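Local coordinates for glutamine aminotransferase class-II domain protein (Ruegeria pomeroyi, PDB 3MDN), which probably acts as a class-II glutamine amidotransferase of the Ntn-hydrolase clan, a family that releases ammonia from glutamine for transfer to an acceptor, at residues Ile14-Val19 against Phe46-Tyr51; Thr137-Ser142 against Leu148-Leu153; Arg167-Leu172 against Met185-Ala190; Val211-Ser216 against Gln220-Val225. All coordinates share one frame; numbering follows the deposited sequence.

Contact 1. Residues Ile14-Val19 against Phe46-Tyr51; sequences IFLEDV and FGVAWY
Leu16 meets Val48 and Trp50 in a small, buried, wholly apolar contact. It packs the turn after strand 13-15 against one face of a large antiparallel sheet, at strand 47-51. Strand 13-15 itself pairs with 80-81 in a separate two-stranded sheet. No backbone hydrogen bond links the two segments; the CA atoms of Leu16 and Trp50 are still 8.5 Å apart. One side chain spans that distance. Leu16 has CG anti to its carbonyl carbon (chi1 -49°), which sends the forked end toward the strand. Its CD1 touches Val48 CG2 at 3.9 Å. Its CD2 meets Trp50 CB at 4.1 Å. CD1 also sits obliquely near the rim of the Trp50 indole. Val48 and Trp50 point the same way from their strand, while Ala49 between them points away, so the fork spans two residues of one strand face. The leucine chain crosses both at about a right angle. Within the turn, Asp18 N bonds to Phe15 O at 2.8 Å and Val19 N to Leu16 O at 3.1 Å. Phe84 of strand 84-87 and Val75 and Ala76 of helix 70-78 also pack on Leu16. Phe15 and Glu17 of the same segment reach a second subunit. Glu17 forms a salt bridge with Arg54 of that neighbouring subunit, and the Phe15 ring receives the same arginine in a cation-pi contact. The backbone of the turn is bonded to Ala76 and Val79. Toward strand 47-51 it has only van der Waals packing of one leucine, with no directional bond.

Contact 2. Residues Thr137-Ser142 against Leu148-Leu153; sequences TYRKGS and LFLLAL
The loop 137-142 passes beside helix 144-154, with the CA atoms of Arg139 and Leu150 7.4 Å apart. It is a loop joining two consecutive helices: it leaves helix 133-136 and folds back along the side of the helix it leads into. No hydrogen bond crosses between 137-142 and 148-153. Leu150 carries the contact. Its CG is anti to the carbonyl carbon (chi1 -59°), which directs one methyl to the loop backbone at Arg139 and the other to the Tyr138 side chain. CD1 lies 3.7 Å from Arg139 CA and 3.8 Å from Arg139 CB. CD2 packs on Tyr138 CB at 3.7 Å, and the phenol ring then leads off from the helix toward Ala106 and Arg107. Arg139 offers only its backbone and the root of its side chain to Leu150. The chain bends at chi2 (53°), and the guanidinium is gripped by carboxylates: NH1 by Glu146 and NE by Asp128. NH1 also bonds to Thr143 O. Glu146 accepts the backbone N-H groups of Lys140 and Gly141 too, so one helix side chain fixes both the arginine and the loop main chain. These bonds are likely to keep the guanidinium from turning. Arg139 O is bonded by Arg124 of a third subunit, which places the loop at a subunit interface. On the helix, the Phe149 ring packs on Phe104 and Ala106 and meets the Phe111 ring, planes at about 15°. Gly141 O lies 3.0 Å above the Arg139 guanidinium plane, offset to its rim, at too poor an angle to NH1 for a hydrogen bond.

Contact 3. Residues Arg167-Leu172 against Met185-Ala190; sequences RAIARL and MRLSAA
Ile169 and Leu172 of helix 161-179 pack on Met185 and Leu187 of strand 185-192, methyl against methyl and methylene. Ile169 uses both of its branches. CD1 reaches Leu187, 3.8 Å from its CD1 and 4.0 Å from its CD2. CG2, anti to the backbone N, turns instead to Met185 CG at 4.1 Å; the two side chains cross at about a right angle. Met185 is a selenomethionine whose chain bends at chi2 and chi3 (69° and 59°). The bends bring the terminal methyl against the helix, where CE touches Leu172 CB and Ile169 O, each at 3.7 Å. Cutting Ile169 back to an alanine is likely to cost the Leu187 methyls their contact with CD1 and Met185 CG its contact with CG2, opening a gap on that side of the helix. The helix runs nearly antiparallel to the strand, at 154°, with the axes 10.0 Å apart. This is a helix lying on a sheet, as in the outer layers of the alpha-beta-beta-alpha sandwich of Ntn hydrolases. Strand alternation sorts the side chains: Met185 and Leu187 point to the helix, while Ser188 turns to the other face, where its OG is bonded to Trp6 of the second sheet. Leu148 of helix 144-154 and Tyr202 of strand 197-203 pack round Ile169. Further out, Arg167 and Arg171 of the helix both form salt bridges with Glu155, and Arg167 pairs with Asp160 as well.

Contact 4. Residues Val211-Ser216 against Gln220-Val225; sequences VYYRYS and QGWAVV
Tyr212 and Val225 begin an antiparallel beta hairpin whose strands, 212-216 and 221-225, exchange backbone hydrogen bonds along their length. Tyr212 N and Val225 O are 2.9 Å apart, and Tyr212 O takes Val225 N in return. Arg214 and Ala223 form the next such pair. Ala223 N to Arg214 O is the straightest bond, at 172°. At the turn end Ser216 N reaches Gly221 O at 2.9 Å. Ser216 O faces both Gln220 and Gly221, a G1 beta bulge; its bond from Gly221 N is weak at 3.3 Å, and that from Gln220 N is too short to be trusted in detail. Ser216 OG is satisfied by Arg219 N, and Tyr213 OH by Glu254. The non-hydrogen-bonded pair Tyr215-Trp222 is joined through its rings. Tyr215 CB stands 3.7 Å over the centre of the Trp222 six-membered ring, a CH-pi contact. With CG anti to the backbone N, the Tyr215 ring turns an edge to the indole face, planes at 68°, and its CD2 lies 3.5 Å from Trp222 NE1. Trp222 CZ3 comes to the edge of the Tyr213 ring, 3.9 Å from CD1. Were Trp222 a serine, Tyr215 would probably lose the aromatic face that meets its CB and ring edge, and be less restrained. Strand 6-10 bonds to the outer side of 221-225, and strand 237-238 to that of 212-216. Tyr213, Trp222 and Val224 pack on strand 243-248 of the other sheet, while Trp236 packs against Arg214 and Val225.

Overall arrangement
The four contacts follow one another along the chain in numerical order, none enclosing another. Contacts 1 and 4 reach the same antiparallel sheet, through strands 47-51 and 212-216 with 221-225; their centres are about 14 Å apart. Contacts 2 and 3 lie on the other sheet's side and touch directly. Successive helices 144-154 and 161-179 meet there, with Leu148 and Leu151 packed on Ala168 and Ile169. Contacts 3 and 4 have centres about 22 Å apart, yet Ser188 of strand 185-192 meets Val211, just ahead of strand 212-216. Contacts 1 and 2 also adjoin different neighbouring subunits. Together they sample a helix layer, both sheets and assembly surfaces, consistent with the sandwich of the Ntn family.

Contact 1. Residues Ile14-Val19 against Phe46-Tyr51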
# COMPACT_ATOMS: atom_id res chain seq x y z
N ILE D 14 -23.52 -2.20 15.76
CA ILE D 14 -22.54 -1.27 16.35
C ILE D 14 -21.48 -0.82 15.29
O ILE D 14 -21.32 -1.45 14.25
CB ILE D 14 -21.84 -1.92 17.56
CG1 ILE D 14 -21.13 -3.22 17.13
CG2 ILE D 14 -22.86 -2.26 18.71
CD1 ILE D 14 -20.31 -3.87 18.23
N PHE D 15 -20.78 0.29 15.55
CA PHE D 15 -19.65 0.66 14.73
C PHE D 15 -18.56 -0.40 14.82
O PHE D 15 -18.24 -0.90 15.91
CB PHE D 15 -19.10 2.03 15.15
CG PHE D 15 -20.08 3.17 14.97
CD1 PHE D 15 -20.27 3.74 13.71
CD2 PHE D 15 -20.79 3.68 16.06
CE1 PHE D 15 -21.17 4.81 13.53
CE2 PHE D 15 -21.69 4.73 15.90
CZ PHE D 15 -21.88 5.31 14.63
N LEU D 16 -17.97 -0.74 13.68
CA LEU D 16 -17.00 -1.84 13.67
C LEU D 16 -15.93 -1.61 14.75
O LEU D 16 -15.56 -2.53 15.47
CB LEU D 16 -16.38 -2.04 12.29
CG LEU D 16 -17.31 -2.12 11.07
CD1 LEU D 16 -16.52 -2.43 9.80
CD2 LEU D 16 -18.45 -3.13 11.23
N GLU D 17 -15.47 -0.37 14.86
CA GLU D 17 -14.45 -0.02 15.85
C GLU D 17 -14.81 -0.41 17.29
O GLU D 17 -13.92 -0.66 18.08
CB GLU D 17 -14.10 1.47 15.77
CG GLU D 17 -15.21 2.41 16.21
CD GLU D 17 -14.77 3.87 16.20
OE1 GLU D 17 -13.61 4.15 15.82
OE2 GLU D 17 -15.59 4.76 16.54
N ASP D 18 -16.10 -0.44 17.63
CA ASP D 18 -16.55 -0.66 19.02
C ASP D 18 -16.25 -2.08 19.50
O ASP D 18 -16.36 -2.38 20.69
CB ASP D 18 -18.03 -0.30 19.19
CG ASP D 18 -18.30 1.19 18.97
OD1 ASP D 18 -17.30 1.96 18.95
OD2 ASP D 18 -19.49 1.60 18.83
N VAL D 19 -15.88 -2.93 18.55
CA VAL D 19 -15.27 -4.22 18.81
C VAL D 19 -13.78 -4.21 18.43
O VAL D 19 -12.93 -4.67 19.20
CB VAL D 19 -15.96 -5.30 17.98
CG1 VAL D 19 -14.92 -6.30 17.43
CG2 VAL D 19 -17.05 -5.95 18.79
N PHE D 46 -4.49 -7.09 8.55
CA PHE D 46 -5.80 -6.72 9.07
C PHE D 46 -6.89 -6.97 8.04
O PHE D 46 -6.62 -7.10 6.84
CB PHE D 46 -5.84 -5.26 9.51
N GLY D 47 -8.13 -7.02 8.52
CA GLY D 47 -9.24 -7.51 7.73
C GLY D 47 -10.55 -7.46 8.48
O GLY D 47 -10.63 -7.80 9.67
N VAL D 48 -11.60 -7.06 7.78
CA VAL D 48 -12.93 -7.09 8.35
C VAL D 48 -13.89 -7.56 7.26
O VAL D 48 -13.74 -7.19 6.09
CB VAL D 48 -13.38 -5.72 8.96
CG1 VAL D 48 -13.47 -4.64 7.90
CG2 VAL D 48 -14.72 -5.87 9.66
N ALA D 49 -14.81 -8.44 7.65
CA ALA D 49 -15.94 -8.83 6.82
C ALA D 49 -17.22 -8.41 7.53
O ALA D 49 -17.38 -8.72 8.70
CB ALA D 49 -15.92 -10.37 6.58
N TRP D 50 -18.13 -7.69 6.86
CA TRP D 50 -19.33 -7.23 7.58
C TRP D 50 -20.57 -7.32 6.70
O TRP D 50 -20.49 -7.18 5.48
CB TRP D 50 -19.15 -5.79 8.13
CG TRP D 50 -19.37 -4.69 7.08
CD1 TRP D 50 -20.53 -4.01 6.85
CD2 TRP D 50 -18.41 -4.20 6.15
NE1 TRP D 50 -20.35 -3.12 5.80
CE2 TRP D 50 -19.06 -3.22 5.36
CE3 TRP D 50 -17.08 -4.51 5.88
CZ2 TRP D 50 -18.40 -2.51 4.34
CZ3 TRP D 50 -16.41 -3.80 4.84
CH2 TRP D 50 -17.08 -2.83 4.10
N TYR D 51 -21.72 -7.53 7.33
CA TYR D 51 -23.00 -7.55 6.62
C TYR D 51 -23.76 -6.29 6.97
O TYR D 51 -23.84 -5.87 8.13
CB TYR D 51 -23.87 -8.78 7.03
CG TYR D 51 -23.23 -10.10 6.68
CD1 TYR D 51 -22.39 -10.75 7.58
CD2 TYR D 51 -23.46 -10.70 5.43
CE1 TYR D 51 -21.78 -11.96 7.25
CE2 TYR D 51 -22.88 -11.91 5.10
CZ TYR D 51 -22.04 -12.53 6.01
OH TYR D 51 -21.43 -13.71 5.69

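Contact 2. Residues Thr137-Ser142 against Leu148-Leu153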
# COMPACT_ATOMS: atom_id res chain seq x y z
N THR D 137 -12.49 -21.51 -8.31
CA THR D 137 -12.37 -20.13 -8.71
C THR D 137 -12.14 -19.14 -7.53
O THR D 137 -11.55 -18.09 -7.71
CB THR D 137 -13.61 -19.70 -9.52
OG1 THR D 137 -13.43 -18.37 -9.98
CG2 THR D 137 -14.88 -19.78 -8.65
N TYR D 138 -12.62 -19.48 -6.33
CA TYR D 138 -12.38 -18.66 -5.15
C TYR D 138 -10.97 -18.84 -4.53
O TYR D 138 -10.64 -18.17 -3.55
CB TYR D 138 -13.45 -18.95 -4.08
CG TYR D 138 -14.86 -18.71 -4.60
CD1 TYR D 138 -15.71 -19.77 -4.86
CD2 TYR D 138 -15.32 -17.42 -4.86
CE1 TYR D 138 -17.01 -19.54 -5.36
CE2 TYR D 138 -16.60 -17.18 -5.35
CZ TYR D 138 -17.44 -18.24 -5.59
OH TYR D 138 -18.71 -18.02 -6.10
N ARG D 139 -10.17 -19.76 -5.06
CA ARG D 139 -8.85 -20.01 -4.48
C ARG D 139 -7.89 -18.96 -5.04
O ARG D 139 -7.49 -19.06 -6.17
CB ARG D 139 -8.40 -21.46 -4.76
CG ARG D 139 -6.94 -21.84 -4.36
CD ARG D 139 -6.62 -21.52 -2.92
NE ARG D 139 -5.47 -22.29 -2.44
CZ ARG D 139 -4.85 -22.09 -1.28
NH1 ARG D 139 -5.24 -21.10 -0.47
NH2 ARG D 139 -3.83 -22.86 -0.94
N LYS D 140 -7.59 -17.93 -4.24
CA LYS D 140 -6.82 -16.76 -4.73
C LYS D 140 -5.41 -16.68 -4.18
O LYS D 140 -4.56 -16.06 -4.78
CB LYS D 140 -7.56 -15.45 -4.42
CG LYS D 140 -8.95 -15.34 -5.07
CD LYS D 140 -8.79 -15.51 -6.58
CE LYS D 140 -10.05 -15.09 -7.31
NZ LYS D 140 -9.94 -15.39 -8.76
N GLY D 141 -5.15 -17.28 -3.03
CA GLY D 141 -3.81 -17.24 -2.46
C GLY D 141 -3.30 -18.64 -2.17
O GLY D 141 -3.69 -19.61 -2.83
N SER D 142 -2.42 -18.74 -1.18
CA SER D 142 -1.79 -20.01 -0.94
C SER D 142 -1.87 -20.47 0.51
O SER D 142 -1.15 -21.39 0.90
CB SER D 142 -0.34 -19.99 -1.44
OG SER D 142 0.48 -19.23 -0.57
N LEU D 148 -9.13 -24.56 3.97
CA LEU D 148 -10.10 -25.07 4.91
C LEU D 148 -11.51 -24.52 4.56
O LEU D 148 -12.51 -25.24 4.58
CB LEU D 148 -9.71 -24.66 6.33
CG LEU D 148 -9.80 -25.59 7.56
CD1 LEU D 148 -10.10 -24.76 8.78
CD2 LEU D 148 -10.82 -26.74 7.43
N PHE D 149 -11.57 -23.24 4.26
CA PHE D 149 -12.85 -22.59 3.94
C PHE D 149 -13.45 -23.16 2.66
O PHE D 149 -14.61 -23.52 2.62
CB PHE D 149 -12.65 -21.09 3.79
CG PHE D 149 -13.89 -20.32 3.34
CD1 PHE D 149 -15.14 -20.56 3.90
CD2 PHE D 149 -13.76 -19.29 2.41
CE1 PHE D 149 -16.25 -19.79 3.51
CE2 PHE D 149 -14.88 -18.54 2.00
CZ PHE D 149 -16.11 -18.79 2.56
N LEU D 150 -12.65 -23.24 1.62
CA LEU D 150 -13.18 -23.71 0.32
C LEU D 150 -13.50 -25.20 0.33
O LEU D 150 -14.46 -25.64 -0.32
CB LEU D 150 -12.22 -23.37 -0.80
CG LEU D 150 -11.99 -21.86 -0.88
CD1 LEU D 150 -11.02 -21.57 -1.98
CD2 LEU D 150 -13.31 -21.08 -1.10
N LEU D 151 -12.69 -25.97 1.06
CA LEU D 151 -12.99 -27.38 1.33
C LEU D 151 -14.30 -27.55 2.10
O LEU D 151 -15.06 -28.47 1.84
CB LEU D 151 -11.90 -28.05 2.16
CG LEU D 151 -10.55 -28.59 1.66
CD1 LEU D 151 -10.25 -29.84 2.51
CD2 LEU D 151 -10.57 -29.01 0.20
N ALA D 152 -14.57 -26.68 3.07
CA ALA D 152 -15.83 -26.75 3.79
C ALA D 152 -17.02 -26.42 2.88
O ALA D 152 -18.07 -27.08 2.95
CB ALA D 152 -15.81 -25.85 5.04
N LEU D 153 -16.87 -25.40 2.03
CA LEU D 153 -17.86 -25.17 0.95
C LEU D 153 -18.04 -26.42 0.09
O LEU D 153 -19.17 -26.87 -0.12
CB LEU D 153 -17.53 -23.92 0.10
CG LEU D 153 -17.85 -22.62 0.86
CD1 LEU D 153 -17.09 -21.40 0.35
CD2 LEU D 153 -19.36 -22.34 0.92

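Contact 3. Residues Arg167-Leu172 against Met185-Ala190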
# COMPACT_ATOMS: atom_id res chain seq x y z
N ARG D 167 -16.00 -32.44 8.12
CA ARG D 167 -15.40 -33.21 7.01
C ARG D 167 -14.14 -32.56 6.39
O ARG D 167 -13.14 -33.24 6.06
CB ARG D 167 -16.45 -33.52 5.94
CG ARG D 167 -17.48 -34.61 6.34
CD ARG D 167 -18.44 -34.97 5.15
NE ARG D 167 -19.25 -33.82 4.75
CZ ARG D 167 -20.39 -33.48 5.33
NH1 ARG D 167 -21.07 -32.41 4.92
NH2 ARG D 167 -20.87 -34.20 6.31
N ALA D 168 -14.18 -31.24 6.20
CA ALA D 168 -13.01 -30.52 5.67
C ALA D 168 -11.81 -30.68 6.60
O ALA D 168 -10.67 -30.92 6.16
CB ALA D 168 -13.35 -29.07 5.50
N ILE D 169 -12.06 -30.59 7.90
CA ILE D 169 -10.97 -30.76 8.87
C ILE D 169 -10.38 -32.17 8.87
O ILE D 169 -9.15 -32.34 8.86
CB ILE D 169 -11.46 -30.34 10.28
CG1 ILE D 169 -11.49 -28.80 10.35
CG2 ILE D 169 -10.58 -30.92 11.39
CD1 ILE D 169 -12.23 -28.31 11.57
N ALA D 170 -11.25 -33.19 8.87
CA ALA D 170 -10.80 -34.60 8.76
C ALA D 170 -9.88 -34.78 7.56
O ALA D 170 -8.80 -35.38 7.66
CB ALA D 170 -12.02 -35.56 8.65
N ARG D 171 -10.31 -34.28 6.42
CA ARG D 171 -9.53 -34.40 5.19
C ARG D 171 -8.15 -33.74 5.31
O ARG D 171 -7.13 -34.34 4.96
CB ARG D 171 -10.32 -33.79 4.04
CG ARG D 171 -11.11 -34.81 3.27
CD ARG D 171 -10.23 -35.34 2.09
NE ARG D 171 -10.68 -34.88 0.77
CZ ARG D 171 -11.84 -34.27 0.54
NH1 ARG D 171 -12.67 -34.04 1.55
NH2 ARG D 171 -12.17 -33.91 -0.68
N LEU D 172 -8.11 -32.51 5.83
CA LEU D 172 -6.80 -31.84 5.93
C LEU D 172 -5.91 -32.45 7.00
O LEU D 172 -4.68 -32.51 6.84
CB LEU D 172 -6.98 -30.34 6.18
CG LEU D 172 -7.29 -29.46 4.97
CD1 LEU D 172 -7.60 -28.04 5.42
CD2 LEU D 172 -6.15 -29.46 3.99
N MSE D 185 -3.42 -30.50 13.21
CA MSE D 185 -4.52 -29.57 13.04
C MSE D 185 -4.69 -28.75 14.30
O MSE D 185 -4.97 -29.31 15.36
CB MSE D 185 -5.82 -30.31 12.74
CG MSE D 185 -7.05 -29.36 12.72
SE MSE D 185 -6.99 -28.12 11.17
CE MSE D 185 -6.95 -29.45 9.75
N ARG D 186 -4.48 -27.44 14.20
CA ARG D 186 -4.82 -26.53 15.30
C ARG D 186 -5.81 -25.52 14.73
O ARG D 186 -5.51 -24.87 13.73
CB ARG D 186 -3.59 -25.79 15.81
CG ARG D 186 -2.50 -26.68 16.38
CD ARG D 186 -2.41 -26.50 17.87
NE ARG D 186 -1.47 -27.40 18.54
CZ ARG D 186 -0.26 -27.05 18.98
NH1 ARG D 186 0.19 -25.81 18.79
NH2 ARG D 186 0.50 -27.95 19.62
N LEU D 187 -6.97 -25.38 15.37
CA LEU D 187 -8.03 -24.63 14.73
C LEU D 187 -8.94 -23.86 15.70
O LEU D 187 -9.55 -24.44 16.57
CB LEU D 187 -8.92 -25.58 13.91
CG LEU D 187 -10.14 -24.85 13.30
CD1 LEU D 187 -10.22 -25.12 11.84
CD2 LEU D 187 -11.44 -25.27 13.97
N SER D 188 -9.05 -22.56 15.50
CA SER D 188 -10.15 -21.82 16.03
C SER D 188 -10.60 -21.06 14.80
O SER D 188 -9.76 -20.54 14.03
CB SER D 188 -9.72 -20.87 17.15
OG SER D 188 -9.26 -19.68 16.55
N ALA D 189 -11.90 -21.04 14.55
CA ALA D 189 -12.41 -20.37 13.35
C ALA D 189 -13.72 -19.70 13.70
O ALA D 189 -14.46 -20.18 14.59
CB ALA D 189 -12.66 -21.39 12.26
N ALA D 190 -14.02 -18.59 13.02
CA ALA D 190 -15.34 -17.95 13.06
C ALA D 190 -15.84 -17.81 11.65
O ALA D 190 -15.04 -17.62 10.72
CB ALA D 190 -15.29 -16.57 13.73

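Contact 4. Residues Val211-Ser216 against Gln220-Val225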
# COMPACT_ATOMS: atom_id res chain seq x y z
N VAL D 211 -10.90 -19.57 22.38
CA VAL D 211 -12.12 -18.90 21.92
C VAL D 211 -12.95 -18.56 23.14
O VAL D 211 -13.11 -19.40 24.02
CB VAL D 211 -12.95 -19.79 21.00
CG1 VAL D 211 -14.29 -19.10 20.68
CG2 VAL D 211 -12.19 -20.11 19.69
N TYR D 212 -13.44 -17.32 23.22
CA TYR D 212 -14.27 -16.89 24.35
C TYR D 212 -15.47 -16.16 23.77
O TYR D 212 -15.36 -15.60 22.70
CB TYR D 212 -13.51 -15.92 25.26
CG TYR D 212 -12.27 -16.50 25.90
CD1 TYR D 212 -11.04 -16.41 25.26
CD2 TYR D 212 -12.32 -17.15 27.14
CE1 TYR D 212 -9.88 -16.91 25.84
CE2 TYR D 212 -11.16 -17.69 27.71
CZ TYR D 212 -9.94 -17.55 27.03
OH TYR D 212 -8.75 -18.06 27.52
N TYR D 213 -16.58 -16.11 24.49
CA TYR D 213 -17.75 -15.37 24.01
C TYR D 213 -18.50 -14.81 25.19
O TYR D 213 -18.39 -15.33 26.31
CB TYR D 213 -18.67 -16.21 23.10
CG TYR D 213 -19.28 -17.45 23.73
CD1 TYR D 213 -20.60 -17.43 24.17
CD2 TYR D 213 -18.54 -18.64 23.87
CE1 TYR D 213 -21.17 -18.54 24.73
CE2 TYR D 213 -19.11 -19.75 24.40
CZ TYR D 213 -20.42 -19.69 24.83
OH TYR D 213 -21.01 -20.80 25.39
N ARG D 214 -19.23 -13.71 24.97
CA ARG D 214 -19.99 -13.12 26.08
C ARG D 214 -21.10 -12.24 25.47
O ARG D 214 -20.89 -11.63 24.42
CB ARG D 214 -19.07 -12.27 26.98
CG ARG D 214 -19.79 -11.45 28.05
CD ARG D 214 -18.83 -10.53 28.83
NE ARG D 214 -18.16 -9.53 28.02
CZ ARG D 214 -18.47 -8.23 28.04
NH1 ARG D 214 -19.43 -7.81 28.86
NH2 ARG D 214 -17.83 -7.35 27.27
N TYR D 215 -22.26 -12.20 26.10
CA TYR D 215 -23.31 -11.31 25.63
C TYR D 215 -23.04 -9.94 26.25
O TYR D 215 -22.92 -9.84 27.46
CB TYR D 215 -24.71 -11.80 26.04
CG TYR D 215 -25.80 -10.85 25.53
CD1 TYR D 215 -26.34 -9.87 26.34
CD2 TYR D 215 -26.19 -10.88 24.19
CE1 TYR D 215 -27.32 -8.98 25.84
CE2 TYR D 215 -27.15 -10.05 23.71
CZ TYR D 215 -27.70 -9.09 24.52
OH TYR D 215 -28.65 -8.26 23.98
N SER D 216 -22.93 -8.90 25.42
CA SER D 216 -22.76 -7.53 25.91
C SER D 216 -24.10 -6.82 26.02
O SER D 216 -24.75 -6.51 25.01
CB SER D 216 -21.86 -6.71 24.96
OG SER D 216 -21.91 -5.29 25.26
N GLN D 220 -25.72 -4.86 23.34
CA GLN D 220 -26.94 -5.62 22.97
C GLN D 220 -26.69 -6.59 21.78
O GLN D 220 -27.39 -6.59 20.78
CB GLN D 220 -28.15 -4.67 22.78
CG GLN D 220 -28.26 -3.73 23.99
CD GLN D 220 -29.49 -2.84 24.02
OE1 GLN D 220 -29.72 -2.04 23.11
NE2 GLN D 220 -30.29 -2.97 25.08
N GLY D 221 -25.67 -7.42 21.94
CA GLY D 221 -25.33 -8.46 21.00
C GLY D 221 -24.16 -9.28 21.56
O GLY D 221 -23.55 -8.91 22.56
N TRP D 222 -23.84 -10.38 20.88
CA TRP D 222 -22.78 -11.30 21.30
C TRP D 222 -21.42 -10.99 20.67
O TRP D 222 -21.33 -10.75 19.46
CB TRP D 222 -23.17 -12.72 20.89
CG TRP D 222 -24.38 -13.24 21.61
CD1 TRP D 222 -25.68 -13.05 21.26
CD2 TRP D 222 -24.40 -14.04 22.80
NE1 TRP D 222 -26.52 -13.67 22.15
CE2 TRP D 222 -25.76 -14.30 23.11
CE3 TRP D 222 -23.40 -14.58 23.62
CZ2 TRP D 222 -26.15 -15.08 24.22
CZ3 TRP D 222 -23.81 -15.36 24.77
CH2 TRP D 222 -25.16 -15.60 25.03
N ALA D 223 -20.36 -11.05 21.47
CA ALA D 223 -19.00 -10.98 20.96
C ALA D 223 -18.35 -12.36 21.12
O ALA D 223 -18.63 -13.06 22.09
CB ALA D 223 -18.18 -9.91 21.71
N VAL D 224 -17.48 -12.72 20.18
CA VAL D 224 -16.70 -13.94 20.22
C VAL D 224 -15.28 -13.51 19.84
O VAL D 224 -15.08 -12.81 18.87
CB VAL D 224 -17.18 -14.97 19.16
CG1 VAL D 224 -16.48 -16.31 19.37
CG2 VAL D 224 -18.72 -15.14 19.21
N VAL D 225 -14.28 -13.95 20.58
CA VAL D 225 -12.95 -13.41 20.45
C VAL D 225 -11.92 -14.51 20.69
O VAL D 225 -12.22 -15.55 21.31
CB VAL D 225 -12.73 -12.31 21.48
CG1 VAL D 225 -13.62 -11.13 21.22
CG2 VAL D 225 -12.97 -12.87 22.89